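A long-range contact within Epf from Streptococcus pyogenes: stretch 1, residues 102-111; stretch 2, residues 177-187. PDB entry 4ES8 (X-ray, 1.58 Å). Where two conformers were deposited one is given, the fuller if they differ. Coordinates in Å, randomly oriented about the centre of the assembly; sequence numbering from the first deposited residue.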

# COMPACT_ATOMS: atom_id res chain seq x y z
N LYS A 102 4.78 11.68 -8.19
CA LYS A 102 4.28 10.92 -7.06
C LYS A 102 2.79 10.80 -7.23
O LYS A 102 2.08 11.83 -7.29
CB LYS A 102 4.64 11.57 -5.70
CG LYS A 102 6.05 11.23 -5.26
CD LYS A 102 6.31 11.75 -3.83
CE LYS A 102 7.48 11.05 -3.21
NZ LYS A 102 7.62 11.39 -1.75
N VAL A 103 2.30 9.57 -7.34
CA VAL A 103 0.85 9.31 -7.40
C VAL A 103 0.46 8.75 -6.05
O VAL A 103 0.98 7.71 -5.60
CB VAL A 103 0.47 8.39 -8.56
CG1 VAL A 103 -1.04 8.16 -8.54
CG2 VAL A 103 0.86 9.02 -9.89
N ASN A 104 -0.36 9.52 -5.33
CA ASN A 104 -0.69 9.20 -3.96
C ASN A 104 -1.69 8.06 -3.79
O ASN A 104 -2.50 7.80 -4.68
CB ASN A 104 -1.26 10.43 -3.25
CG ASN A 104 -0.21 11.42 -2.82
OD1 ASN A 104 1.00 11.22 -3.00
ND2 ASN A 104 -0.66 12.54 -2.26
N THR A 105 -1.57 7.38 -2.67
CA THR A 105 -2.56 6.40 -2.23
C THR A 105 -3.44 7.03 -1.16
O THR A 105 -3.10 8.09 -0.59
CB THR A 105 -1.88 5.14 -1.63
OG1 THR A 105 -1.36 5.46 -0.33
CG2 THR A 105 -0.74 4.58 -2.53
N LYS A 106 -4.53 6.34 -0.82
CA LYS A 106 -5.29 6.70 0.36
C LYS A 106 -4.48 6.23 1.59
O LYS A 106 -3.38 5.64 1.45
CB LYS A 106 -6.67 6.01 0.33
CG LYS A 106 -7.54 6.33 -0.90
CD LYS A 106 -8.07 7.73 -0.91
CE LYS A 106 -8.92 8.01 -2.15
NZ LYS A 106 -10.18 7.19 -2.16
N SER A 107 -5.02 6.45 2.80
CA SER A 107 -4.32 6.06 4.01
C SER A 107 -4.16 4.55 4.09
O SER A 107 -5.16 3.80 4.03
CB SER A 107 -5.06 6.57 5.24
OG SER A 107 -4.27 6.39 6.41
N LEU A 108 -2.89 4.10 4.22
CA LEU A 108 -2.61 2.66 4.30
C LEU A 108 -2.46 2.25 5.76
O LEU A 108 -2.24 3.10 6.64
CB LEU A 108 -1.33 2.31 3.50
CG LEU A 108 -1.30 2.81 2.03
CD1 LEU A 108 -0.02 2.37 1.35
CD2 LEU A 108 -2.52 2.32 1.25
N ILE A 109 -2.60 0.95 6.03
CA ILE A 109 -2.43 0.40 7.37
C ILE A 109 -0.99 -0.03 7.55
O ILE A 109 -0.40 -0.61 6.64
CB ILE A 109 -3.41 -0.79 7.60
CG1 ILE A 109 -4.86 -0.26 7.58
CG2 ILE A 109 -3.12 -1.52 8.94
CD1 ILE A 109 -5.92 -1.38 7.45
N LYS A 110 -0.43 0.25 8.74
CA LYS A 110 0.95 -0.15 9.05
C LYS A 110 1.07 -1.67 9.01
O LYS A 110 0.21 -2.37 9.55
CB LYS A 110 1.32 0.35 10.45
CG LYS A 110 2.78 0.06 10.85
CD LYS A 110 3.17 0.62 12.22
CE LYS A 110 2.56 -0.16 13.38
NZ LYS A 110 3.08 0.31 14.70
N ASP A 111 2.14 -2.17 8.36
CA ASP A 111 2.49 -3.58 8.34
C ASP A 111 1.49 -4.44 7.55
O ASP A 111 1.38 -5.64 7.78
CB ASP A 111 2.67 -4.12 9.78
CG ASP A 111 3.45 -5.40 9.92
OD1 ASP A 111 4.47 -5.56 9.21
OD2 ASP A 111 3.08 -6.22 10.78
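Stretch 2 177-187: SFRTLKEGPMS

The threonine hydroxyl of Thr 105 stands in for a backbone carbonyl. Its OG1 accepts a hydrogen bond from Met 186 N at 3.0 Å and donates one to Lys 106 O at 2.7 Å. Thr 105 N in turn donates to Met 186 O at 2.9 Å.

Stretch 2 runs antiparallel to stretch 1, in two separate ladders. It enters as a strand, 177-180, passes through a loop, and is a strand again by Ser 187. Asn 104 faces Ser 187 as a non-hydrogen-bonded pair, CA to CA 4.2 Å, with both side chains on the same face of the sheet. The register then shifts by one residue. Leu 108 and Gly 184 form a single bridge: Leu 108 N to Gly 184 O is 3.0 Å, and Gly 184 N to Leu 108 O is 2.9 Å. Gly 184 has phi 121° and psi 172°, angles that call for glycine.

Leu 108 makes the main apolar contacts. Its CD1 lies 4.1 Å from Phe 178 CZ, at the ring edge, 3.8 Å from Thr 180 CG2 and 4.2 Å from Met 186 CB.

Farther along, Thr 180 points toward stretch 1, and its OG1 donates to Ile 109 O at 2.6 Å. Asp 111 N makes a weak bond to Thr 180 O at 3.0 Å.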

# COMPACT_ATOMS: atom_id res chain seq x y z
N SER A 177 4.85 -5.11 -5.48
CA SER A 177 4.29 -5.44 -4.18
C SER A 177 5.23 -4.91 -3.10
O SER A 177 6.43 -4.77 -3.35
CB SER A 177 4.06 -6.94 -4.04
OG SER A 177 5.26 -7.69 -4.19
N PHE A 178 4.67 -4.58 -1.93
CA PHE A 178 5.48 -4.07 -0.83
C PHE A 178 4.71 -4.19 0.45
O PHE A 178 3.48 -4.35 0.43
CB PHE A 178 5.93 -2.61 -1.05
CG PHE A 178 4.80 -1.61 -1.02
CD1 PHE A 178 3.96 -1.44 -2.12
CD2 PHE A 178 4.55 -0.85 0.12
CE1 PHE A 178 2.90 -0.53 -2.08
CE2 PHE A 178 3.49 0.07 0.16
CZ PHE A 178 2.68 0.23 -0.95
N ARG A 179 5.42 -4.06 1.56
CA ARG A 179 4.82 -4.02 2.90
C ARG A 179 5.05 -2.64 3.50
O ARG A 179 6.16 -2.11 3.42
CB ARG A 179 5.46 -5.10 3.80
CG ARG A 179 4.95 -5.10 5.23
CD ARG A 179 5.40 -6.36 5.98
NE ARG A 179 4.59 -7.50 5.56
CZ ARG A 179 4.71 -8.74 6.01
NH1 ARG A 179 5.65 -9.04 6.91
NH2 ARG A 179 3.90 -9.69 5.58
N THR A 180 4.01 -2.04 4.12
CA THR A 180 4.22 -0.73 4.73
C THR A 180 4.95 -0.79 6.09
O THR A 180 4.75 -1.73 6.89
CB THR A 180 2.89 -0.07 4.98
OG1 THR A 180 2.06 -0.97 5.75
CG2 THR A 180 2.20 0.34 3.67
N LEU A 181 5.74 0.25 6.37
CA LEU A 181 6.43 0.42 7.66
C LEU A 181 5.70 1.43 8.54
O LEU A 181 6.00 1.55 9.74
CB LEU A 181 7.90 0.86 7.44
CG LEU A 181 8.77 -0.19 6.72
CD1 LEU A 181 10.15 0.34 6.42
CD2 LEU A 181 8.83 -1.54 7.49
N LYS A 182 4.79 2.22 7.93
CA LYS A 182 4.02 3.26 8.62
C LYS A 182 2.55 3.18 8.26
O LYS A 182 2.21 2.56 7.26
CB LYS A 182 4.53 4.66 8.19
CG LYS A 182 6.00 4.96 8.44
CD LYS A 182 6.35 6.38 7.99
CE LYS A 182 7.75 6.77 8.41
NZ LYS A 182 7.95 8.24 8.33
N GLU A 183 1.71 3.87 9.04
CA GLU A 183 0.30 4.12 8.74
C GLU A 183 0.22 5.44 7.98
O GLU A 183 0.95 6.39 8.31
CB GLU A 183 -0.54 4.21 10.02
CG GLU A 183 -2.00 4.54 9.74
CD GLU A 183 -2.86 4.66 10.98
OE1 GLU A 183 -2.76 3.76 11.84
OE2 GLU A 183 -3.61 5.65 11.10
N GLY A 184 -0.71 5.55 7.05
CA GLY A 184 -0.92 6.80 6.34
C GLY A 184 -0.74 6.70 4.85
O GLY A 184 -0.29 5.66 4.33
N PRO A 185 -1.08 7.78 4.14
CA PRO A 185 -0.93 7.77 2.67
C PRO A 185 0.54 7.69 2.26
O PRO A 185 1.42 8.22 2.96
CB PRO A 185 -1.53 9.11 2.23
CG PRO A 185 -1.42 10.00 3.45
CD PRO A 185 -1.61 9.08 4.62
N MET A 186 0.77 7.01 1.14
CA MET A 186 2.10 6.90 0.54
C MET A 186 1.99 7.24 -0.93
O MET A 186 0.96 7.74 -1.36
CB MET A 186 2.68 5.50 0.76
CG MET A 186 3.05 5.24 2.21
SD MET A 186 3.83 3.65 2.46
CE MET A 186 5.21 3.86 1.65
N SER A 187 3.06 7.04 -1.69
CA SER A 187 2.97 7.29 -3.13
C SER A 187 3.73 6.22 -3.89
O SER A 187 4.68 5.60 -3.39
CB SER A 187 3.53 8.67 -3.50
OG SER A 187 4.92 8.78 -3.26
O HOH W 1 -2.09 1.21 11.01
O HOH W 2 6.09 -3.59 8.50